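Local coordinates for 3-dehydroshikimate dehydratase (Pseudomonas putida, PDB 5HMQ), which catalyses the metal-dependent dehydration of 3-dehydroshikimate to protocatechuate, a shared intermediate in the breakdown of quinate and shikimate, at residues C[198-203]-C[209-214]; C[169-174]-C[223-228]; C[259-264]-C[463-468]. All coordinates share one frame; numbering follows the deposited sequence.

Contact 1: C[198-203]-C[209-214]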
loop_
_atom_site.group_PDB
_atom_site.type_symbol
_atom_site.label_atom_id
_atom_site.label_comp_id
_atom_site.label_asym_id
_atom_site.label_seq_id
_atom_site.Cartn_x
_atom_site.Cartn_y
_atom_site.Cartn_z
ATOM N N PRO C 198 6.561 14.757 8.842
ATOM C CA PRO C 198 7.992 15.041 8.719
ATOM C C PRO C 198 8.228 16.524 8.490
ATOM O O PRO C 198 7.403 17.222 7.895
ATOM C CB PRO C 198 8.414 14.213 7.500
ATOM C CG PRO C 198 7.171 14.122 6.682
ATOM C CD PRO C 198 6.047 14.014 7.679
ATOM N N ILE C 199 9.367 17.007 8.978
ATOM C CA ILE C 199 9.741 18.402 8.774
ATOM C C ILE C 199 10.288 18.544 7.359
ATOM O O ILE C 199 11.325 17.965 7.020
ATOM C CB ILE C 199 10.767 18.868 9.814
ATOM C CG1 ILE C 199 10.228 18.660 11.229
ATOM C CG2 ILE C 199 11.084 20.337 9.604
ATOM C CD1 ILE C 199 8.884 19.310 11.488
ATOM N N LEU C 200 9.582 19.312 6.528
ATOM C CA LEU C 200 9.928 19.473 5.125
ATOM C C LEU C 200 9.928 20.947 4.749
ATOM O O LEU C 200 9.051 21.703 5.179
ATOM C CB LEU C 200 8.937 18.699 4.242
ATOM C CG LEU C 200 8.864 17.195 4.495
ATOM C CD1 LEU C 200 7.605 16.611 3.862
ATOM C CD2 LEU C 200 10.111 16.518 3.917
ATOM N N ALA C 201 10.904 21.345 3.932
ATOM C CA ALA C 201 10.966 22.708 3.405
ATOM C C ALA C 201 10.053 22.777 2.182
ATOM O O ALA C 201 10.483 22.814 1.028
ATOM C CB ALA C 201 12.397 23.100 3.072
HETATM N N MSE C 202 8.758 22.781 2.466
HETATM C CA MSE C 202 7.746 22.570 1.447
HETATM C C MSE C 202 6.614 23.572 1.596
HETATM O O MSE C 202 6.375 24.078 2.694
HETATM C CB MSE C 202 7.215 21.140 1.549
HETATM C CG MSE C 202 6.284 20.702 0.442
HETATM SE SE MSE C 202 5.739 18.868 0.768
HETATM C CE MSE C 202 4.721 18.548 -0.852
ATOM N N ASP C 203 5.934 23.874 0.493
ATOM C CA ASP C 203 4.710 24.657 0.564
ATOM C C ASP C 203 3.767 24.019 1.572
ATOM O O ASP C 203 3.435 22.834 1.459
ATOM C CB ASP C 203 4.060 24.733 -0.820
ATOM C CG ASP C 203 2.759 25.509 -0.816
ATOM O OD1 ASP C 203 2.806 26.747 -0.658
ATOM O OD2 ASP C 203 1.690 24.879 -0.975
ATOM N N ARG C 209 -1.354 18.481 2.747
ATOM C CA ARG C 209 -2.200 17.627 1.923
ATOM C C ARG C 209 -1.711 16.183 1.915
ATOM O O ARG C 209 -2.520 15.251 1.986
ATOM C CB ARG C 209 -2.246 18.173 0.492
ATOM C CG ARG C 209 -2.936 17.253 -0.504
ATOM C CD ARG C 209 -3.117 17.898 -1.877
ATOM N NE ARG C 209 -4.125 18.957 -1.903
ATOM C CZ ARG C 209 -3.892 20.197 -2.323
ATOM N NH1 ARG C 209 -2.684 20.535 -2.754
ATOM N NH2 ARG C 209 -4.866 21.095 -2.318
ATOM N N HIS C 210 -0.394 15.974 1.853
ATOM C CA HIS C 210 0.142 14.654 1.563
ATOM C C HIS C 210 0.919 13.997 2.696
ATOM O O HIS C 210 1.079 12.773 2.669
ATOM C CB HIS C 210 1.063 14.713 0.334
ATOM C CG HIS C 210 0.385 15.184 -0.915
ATOM N ND1 HIS C 210 -0.564 14.434 -1.577
ATOM C CD2 HIS C 210 0.537 16.320 -1.638
ATOM C CE1 HIS C 210 -0.975 15.092 -2.646
ATOM N NE2 HIS C 210 -0.323 16.239 -2.706
ATOM N N PHE C 211 1.419 14.749 3.677
ATOM C CA PHE C 211 2.381 14.184 4.620
ATOM C C PHE C 211 1.927 14.151 6.073
ATOM O O PHE C 211 2.746 13.852 6.950
ATOM C CB PHE C 211 3.720 14.912 4.500
ATOM C CG PHE C 211 4.372 14.726 3.167
ATOM C CD1 PHE C 211 5.138 13.602 2.918
ATOM C CD2 PHE C 211 4.198 15.651 2.155
ATOM C CE1 PHE C 211 5.733 13.409 1.688
ATOM C CE2 PHE C 211 4.794 15.464 0.923
ATOM C CZ PHE C 211 5.562 14.339 0.690
ATOM N N ARG C 212 0.664 14.442 6.364
ATOM C CA ARG C 212 0.188 14.271 7.729
ATOM C C ARG C 212 0.201 12.790 8.095
ATOM O O ARG C 212 -0.087 11.928 7.262
ATOM C CB ARG C 212 -1.219 14.840 7.889
ATOM C CG ARG C 212 -1.274 16.334 8.130
ATOM C CD ARG C 212 -2.707 16.786 8.346
ATOM N NE ARG C 212 -2.835 18.239 8.371
ATOM C CZ ARG C 212 -3.624 18.906 9.207
ATOM N NH1 ARG C 212 -4.355 18.252 10.100
ATOM N NH2 ARG C 212 -3.680 20.230 9.153
ATOM N N CYS C 213 0.558 12.495 9.342
ATOM C CA CYS C 213 0.544 11.127 9.846
ATOM C C CYS C 213 0.199 11.165 11.330
ATOM O O CYS C 213 0.035 12.235 11.922
ATOM C CB CYS C 213 1.880 10.421 9.584
ATOM S SG CYS C 213 3.337 11.346 10.122
ATOM N N PHE C 214 0.100 9.984 11.936
ATOM C CA PHE C 214 -0.322 9.898 13.324
ATOM C C PHE C 214 0.804 10.317 14.268
ATOM O O PHE C 214 1.984 10.187 13.932
ATOM C CB PHE C 214 -0.777 8.481 13.655
ATOM C CG PHE C 214 -2.039 8.071 12.953
ATOM C CD1 PHE C 214 -3.106 8.949 12.854
ATOM C CD2 PHE C 214 -2.165 6.806 12.406
ATOM C CE1 PHE C 214 -4.275 8.577 12.212
ATOM C CE2 PHE C 214 -3.330 6.425 11.763
ATOM C CZ PHE C 214 -4.386 7.312 11.666
#
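Pro198 and Phe211 are the backbone positions nearest each other, 7.0 Å between their CA atoms, where the irregular loop 198-203 curls beside helix 204-211. Phe211 is the single residue of 209-214 that the loop grips, through Pro198, Leu200 and Met202. Its CB bond heads for the loop, and with CG anti to the carbonyl carbon the ring lies against Leu200 and Met202. Leu200 rests a methyl on one face: CD1 is 3.9 Å from the ring centroid and only 13° off the normal, a well-centred CH-pi contact. Met202, a selenomethionine in this crystal, reaches the ring with an extended chain, CG anti to its backbone N (chi1 -172°). Its SE stands 4.5 Å from the centroid but 58° off the normal, so this Met-aromatic contact is oblique; SE approaches CE2 of Phe211 to 3.5 Å. Pro198 meets the base of the same side chain, with CD 4.0 Å from Phe211 CB, and the same CD lies 3.4 Å from the backbone carbonyl O of Phe211. Between Leu200 and Met202, Ala201 centres an inverse gamma turn.

The contact lies at the dimer interface: Tyr516 of the second subunit meets the Phe211 ring edge-to-face, and Ile509 of that subunit packs on both Pro198 and Phe211. No hydrogen bond joins the two segments. Cohesion across them therefore rests on apolar, CH-pi and selenium-aromatic contacts about one buried ring, which ties the loop after strand 189-194 of the TIM barrel to the helix that follows it.

Contact 2: C[169-174]-C[223-228]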
loop_
_atom_site.group_PDB
_atom_site.type_symbol
_atom_site.label_atom_id
_atom_site.label_comp_id
_atom_site.label_asym_id
_atom_site.label_seq_id
_atom_site.Cartn_x
_atom_site.Cartn_y
_atom_site.Cartn_z
ATOM N N PHE C 169 -0.744 20.413 13.327
ATOM C CA PHE C 169 0.033 20.632 12.112
ATOM C C PHE C 169 0.056 22.106 11.732
ATOM O O PHE C 169 1.116 22.658 11.419
ATOM C CB PHE C 169 -0.506 19.800 10.947
ATOM C CG PHE C 169 0.284 19.984 9.679
ATOM C CD1 PHE C 169 0.022 21.046 8.824
ATOM C CD2 PHE C 169 1.318 19.119 9.362
ATOM C CE1 PHE C 169 0.768 21.233 7.682
ATOM C CE2 PHE C 169 2.061 19.297 8.212
ATOM C CZ PHE C 169 1.783 20.354 7.370
ATOM N N HIS C 170 -1.109 22.760 11.736
ATOM C CA HIS C 170 -1.170 24.157 11.314
ATOM C C HIS C 170 -0.307 25.047 12.197
ATOM O O HIS C 170 0.230 26.056 11.725
ATOM C CB HIS C 170 -2.619 24.648 11.317
ATOM C CG HIS C 170 -3.465 24.050 10.236
ATOM N ND1 HIS C 170 -3.137 24.137 8.899
ATOM C CD2 HIS C 170 -4.627 23.357 10.292
ATOM C CE1 HIS C 170 -4.061 23.524 8.180
ATOM N NE2 HIS C 170 -4.975 23.042 9.002
ATOM N N THR C 171 -0.157 24.692 13.473
ATOM C CA THR C 171 0.681 25.476 14.370
ATOM C C THR C 171 2.158 25.131 14.201
ATOM O O THR C 171 2.998 26.024 14.053
ATOM C CB THR C 171 0.241 25.262 15.819
ATOM O OG1 THR C 171 -1.082 25.783 15.997
ATOM C CG2 THR C 171 1.195 25.967 16.776
ATOM N N LEU C 172 2.495 23.841 14.226
ATOM C CA LEU C 172 3.897 23.437 14.217
ATOM C C LEU C 172 4.537 23.498 12.832
ATOM O O LEU C 172 5.765 23.604 12.743
ATOM C CB LEU C 172 4.042 22.028 14.798
ATOM C CG LEU C 172 3.645 21.883 16.271
ATOM C CD1 LEU C 172 3.953 20.485 16.784
ATOM C CD2 LEU C 172 4.348 22.933 17.119
ATOM N N SER C 173 3.745 23.444 11.754
ATOM C CA SER C 173 4.328 23.565 10.420
ATOM C C SER C 173 4.892 24.959 10.180
ATOM O O SER C 173 5.840 25.117 9.404
ATOM C CB SER C 173 3.291 23.233 9.348
ATOM O OG SER C 173 2.220 24.163 9.368
ATOM N N LEU C 174 4.321 25.971 10.824
ATOM C CA LEU C 174 4.843 27.327 10.791
ATOM C C LEU C 174 5.841 27.593 11.908
ATOM O O LEU C 174 6.208 28.751 12.131
ATOM C CB LEU C 174 3.691 28.329 10.875
ATOM C CG LEU C 174 2.601 28.194 9.813
ATOM C CD1 LEU C 174 1.368 28.974 10.223
ATOM C CD2 LEU C 174 3.110 28.695 8.475
ATOM N N ALA C 223 3.704 16.102 22.056
ATOM C CA ALA C 223 3.517 16.293 23.492
ATOM C C ALA C 223 3.722 17.750 23.883
ATOM O O ALA C 223 3.029 18.265 24.767
ATOM C CB ALA C 223 4.470 15.387 24.271
ATOM N N GLY C 224 4.659 18.435 23.224
ATOM C CA GLY C 224 4.864 19.847 23.483
ATOM C C GLY C 224 3.729 20.727 23.008
ATOM O O GLY C 224 3.651 21.893 23.407
ATOM N N PHE C 225 2.854 20.197 22.157
ATOM C CA PHE C 225 1.671 20.917 21.706
ATOM C C PHE C 225 0.470 20.641 22.601
ATOM O O PHE C 225 -0.301 21.557 22.906
ATOM C CB PHE C 225 1.350 20.538 20.256
ATOM C CG PHE C 225 0.199 21.303 19.665
ATOM C CD1 PHE C 225 0.391 22.566 19.132
ATOM C CD2 PHE C 225 -1.072 20.749 19.626
ATOM C CE1 PHE C 225 -0.664 23.268 18.582
ATOM C CE2 PHE C 225 -2.131 21.448 19.076
ATOM C CZ PHE C 225 -1.926 22.709 18.554
ATOM N N LEU C 226 0.308 19.390 23.038
ATOM C CA LEU C 226 -0.812 19.034 23.898
ATOM C C LEU C 226 -0.609 19.521 25.326
ATOM O O LEU C 226 -1.590 19.811 26.022
ATOM C CB LEU C 226 -1.027 17.520 23.876
ATOM C CG LEU C 226 -2.262 16.992 24.609
ATOM C CD1 LEU C 226 -3.521 17.668 24.087
ATOM C CD2 LEU C 226 -2.367 15.479 24.467
ATOM N N ALA C 227 0.643 19.612 25.779
ATOM C CA ALA C 227 0.907 20.020 27.158
ATOM C C ALA C 227 0.331 21.392 27.488
ATOM O O ALA C 227 -0.370 21.507 28.509
ATOM C CB ALA C 227 2.412 19.955 27.438
ATOM N N PRO C 228 0.561 22.454 26.706
ATOM C CA PRO C 228 -0.090 23.734 27.036
ATOM C C PRO C 228 -1.606 23.671 26.964
ATOM O O PRO C 228 -2.285 24.404 27.695
ATOM C CB PRO C 228 0.488 24.708 25.999
ATOM C CG PRO C 228 1.725 24.052 25.493
ATOM C CD PRO C 228 1.443 22.590 25.532
#
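Thr171 and Leu172 meet Phe225 where two helices of the xylose isomerase-like TIM barrel pack together: helix 168-172, directly after barrel strand 162-167, and helix 222-231, which leads toward strand 238-240. The CA atoms of Leu172 and Phe225 are the closest pair, 8.2 Å apart, a gap spanned by side chains alone. Phe225 is the residue both neighbours touch. With CG anti to its backbone N (chi1 -176°), its ring is carried up to the short helix and presents CE1 to Thr171. The threonine side chain crosses the phenyl group obliquely.

Three threonine atoms converge on CE1 of Phe225: CB at 3.5 Å, OG1 at 3.6 Å and CG2 at 3.7 Å. Leu172 approaches nearer the root of the aromatic side chain, its CD1 lying 4.3 Å from Phe225 CB. The two neighbours thus engage different levels of Phe225.

No hydrogen bond crosses between the segments. The side chain of Phe225 lies about 6 Å from that of Asp167 and about 7 Å from that of Gln193, both ligands of the catalytic divalent cation, which places this packing near the metal site. Within 169-174, Phe169 O accepts two bonds from Ser173, one from its N and one from its OG, with the OG donor at 2.8 Å and tilted 31° from the carbonyl plane.

Contact 3: C[259-264]-C[463-468]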
loop_
_atom_site.group_PDB
_atom_site.type_symbol
_atom_site.label_atom_id
_atom_site.label_comp_id
_atom_site.label_asym_id
_atom_site.label_seq_id
_atom_site.Cartn_x
_atom_site.Cartn_y
_atom_site.Cartn_z
ATOM N N GLY C 259 -4.295 4.725 14.692
ATOM C CA GLY C 259 -4.708 6.020 15.209
ATOM C C GLY C 259 -4.944 6.003 16.707
ATOM O O GLY C 259 -4.428 6.848 17.442
ATOM N N LEU C 260 -5.730 5.032 17.180
ATOM C CA LEU C 260 -5.984 4.925 18.611
ATOM C C LEU C 260 -4.689 4.668 19.369
ATOM O O LEU C 260 -4.441 5.276 20.418
ATOM C CB LEU C 260 -7.008 3.818 18.877
ATOM C CG LEU C 260 -7.776 3.796 20.205
ATOM C CD1 LEU C 260 -6.929 3.290 21.366
ATOM C CD2 LEU C 260 -8.350 5.171 20.514
ATOM N N ARG C 261 -3.852 3.764 18.851
ATOM C CA ARG C 261 -2.554 3.506 19.466
ATOM C C ARG C 261 -1.721 4.780 19.561
ATOM O O ARG C 261 -1.062 5.023 20.578
ATOM C CB ARG C 261 -1.810 2.427 18.677
ATOM C CG ARG C 261 -0.400 2.143 19.173
ATOM C CD ARG C 261 0.253 1.022 18.372
ATOM N NE ARG C 261 -0.267 -0.291 18.746
ATOM C CZ ARG C 261 0.004 -1.416 18.092
ATOM N NH1 ARG C 261 0.790 -1.393 17.024
ATOM N NH2 ARG C 261 -0.512 -2.565 18.507
ATOM N N SER C 262 -1.743 5.610 18.514
ATOM C CA SER C 262 -0.960 6.843 18.538
ATOM C C SER C 262 -1.482 7.825 19.582
ATOM O O SER C 262 -0.694 8.573 20.172
ATOM C CB SER C 262 -0.957 7.495 17.156
ATOM O OG SER C 262 -2.174 8.178 16.905
ATOM N N LEU C 263 -2.795 7.836 19.825
ATOM C CA LEU C 263 -3.344 8.704 20.862
ATOM C C LEU C 263 -2.956 8.216 22.251
ATOM O O LEU C 263 -2.674 9.024 23.142
ATOM C CB LEU C 263 -4.864 8.799 20.725
ATOM C CG LEU C 263 -5.369 9.723 19.615
ATOM C CD1 LEU C 263 -6.889 9.755 19.577
ATOM C CD2 LEU C 263 -4.804 11.125 19.797
ATOM N N LEU C 264 -2.960 6.897 22.460
ATOM C CA LEU C 264 -2.497 6.347 23.729
ATOM C C LEU C 264 -1.039 6.714 23.979
ATOM O O LEU C 264 -0.667 7.126 25.083
ATOM C CB LEU C 264 -2.683 4.829 23.740
ATOM C CG LEU C 264 -4.125 4.332 23.606
ATOM C CD1 LEU C 264 -4.178 2.815 23.680
ATOM C CD2 LEU C 264 -5.041 4.970 24.645
ATOM N N LYS C 463 7.954 2.455 18.643
ATOM C CA LYS C 463 7.992 3.604 19.542
ATOM C C LYS C 463 7.073 3.411 20.743
ATOM O O LYS C 463 7.427 3.781 21.867
ATOM C CB LYS C 463 7.617 4.887 18.800
ATOM C CG LYS C 463 8.752 5.539 18.039
ATOM C CD LYS C 463 8.326 6.907 17.526
ATOM C CE LYS C 463 9.510 7.715 17.024
ATOM N NZ LYS C 463 9.085 9.049 16.516
ATOM N N SER C 464 5.884 2.848 20.530
ATOM C CA SER C 464 4.916 2.765 21.617
ATOM C C SER C 464 5.090 1.502 22.457
ATOM O O SER C 464 5.242 1.588 23.680
ATOM C CB SER C 464 3.487 2.852 21.065
ATOM O OG SER C 464 3.187 1.764 20.207
ATOM N N LEU C 465 5.084 0.328 21.823
ATOM C CA LEU C 465 5.139 -0.917 22.584
ATOM C C LEU C 465 6.466 -1.087 23.313
ATOM O O LEU C 465 6.496 -1.652 24.412
ATOM C CB LEU C 465 4.890 -2.118 21.670
ATOM C CG LEU C 465 3.431 -2.521 21.432
ATOM C CD1 LEU C 465 2.757 -1.575 20.450
ATOM C CD2 LEU C 465 3.334 -3.965 20.952
ATOM N N PHE C 466 7.568 -0.626 22.724
ATOM C CA PHE C 466 8.894 -0.877 23.274
ATOM C C PHE C 466 9.661 0.398 23.600
ATOM O O PHE C 466 10.839 0.321 23.974
ATOM C CB PHE C 466 9.691 -1.755 22.306
ATOM C CG PHE C 466 9.069 -3.099 22.074
ATOM C CD1 PHE C 466 9.239 -4.119 22.995
ATOM C CD2 PHE C 466 8.291 -3.333 20.954
ATOM C CE1 PHE C 466 8.658 -5.355 22.791
ATOM C CE2 PHE C 466 7.707 -4.564 20.746
ATOM C CZ PHE C 466 7.889 -5.578 21.666
ATOM N N ASP C 467 9.025 1.565 23.472
ATOM C CA ASP C 467 9.622 2.851 23.845
ATOM C C ASP C 467 10.949 3.087 23.123
ATOM O O ASP C 467 11.920 3.569 23.709
ATOM C CB ASP C 467 9.795 2.961 25.362
ATOM C CG ASP C 467 9.979 4.396 25.827
ATOM O OD1 ASP C 467 9.555 5.315 25.097
ATOM O OD2 ASP C 467 10.541 4.601 26.924
ATOM N N PHE C 468 10.994 2.739 21.840
ATOM C CA PHE C 468 12.129 3.116 21.011
ATOM C C PHE C 468 12.060 4.599 20.658
ATOM O O PHE C 468 11.007 5.238 20.743
ATOM C CB PHE C 468 12.171 2.271 19.736
ATOM C CG PHE C 468 12.731 0.887 19.934
ATOM C CD1 PHE C 468 12.733 0.289 21.184
ATOM C CD2 PHE C 468 13.259 0.186 18.863
ATOM C CE1 PHE C 468 13.248 -0.981 21.362
ATOM C CE2 PHE C 468 13.778 -1.085 19.034
ATOM C CZ PHE C 468 13.772 -1.668 20.286
#
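Within 259-264, Arg261 alone touches 463-468, meeting Ser464 and Leu465; Tyr265, just beyond on helix 252-276, also touches Ser464. Two positions before Arg261, Gly259 O accepts both Leu263 N and Ser262 OG within the helix; the serine bond is 2.7 Å long from Ser262 OG to Gly259 O. The Arg261 side chain extends from the helix with CG anti to the backbone N, then bends at chi3 (-76°). Its aliphatic part passes Ser464, CD lying 3.5 Å from Ser464 OG. Farther out, Leu465 CD1 sits over the centre of one guanidinium face, 3.6 Å from Arg261 CZ, the two side chains crossing at about a right angle.

Arg261 NE and Ser464 OG have their polar partners outside this pair: NE bonds to Phe384 O, with a weak bond from NH2 to Arg385 O, while Ser464 OG bonds to Leu460 O in its own helix. Next along, the CB of Ser262 points away from 463-468, and its side chain touches Phe214, Leu240 and Leu460; Leu263 packs on Leu238 and Leu240. Helix 252-276 thus lies against both barrel strand 238-240 and helix 455-465 of the C-terminal dioxygenase-like domain.

Overall arrangement
Contacts 1 and 2 both belong to the TIM barrel, their centres about 14 Å apart; contact 1 is nested along the chain inside the loop that contact 2 closes, and their helices 204-211 and 222-231 are consecutive. Arg212 of contact 1 packs against contact 2, NH2 lying 3.1 Å from His170 NE2. Contact 3 follows in sequence, its centre about 20 Å from that of contact 1 and about 18 Å from that of contact 2. Contacts 1 and 3 touch through Phe214, which packs on Gly259 and Ser262, whereas contacts 2 and 3 remain about 7 Å apart at their nearest atoms. The three lie respectively at the dimer interface, near the catalytic metal site and at the interdomain junction of this fusion protein.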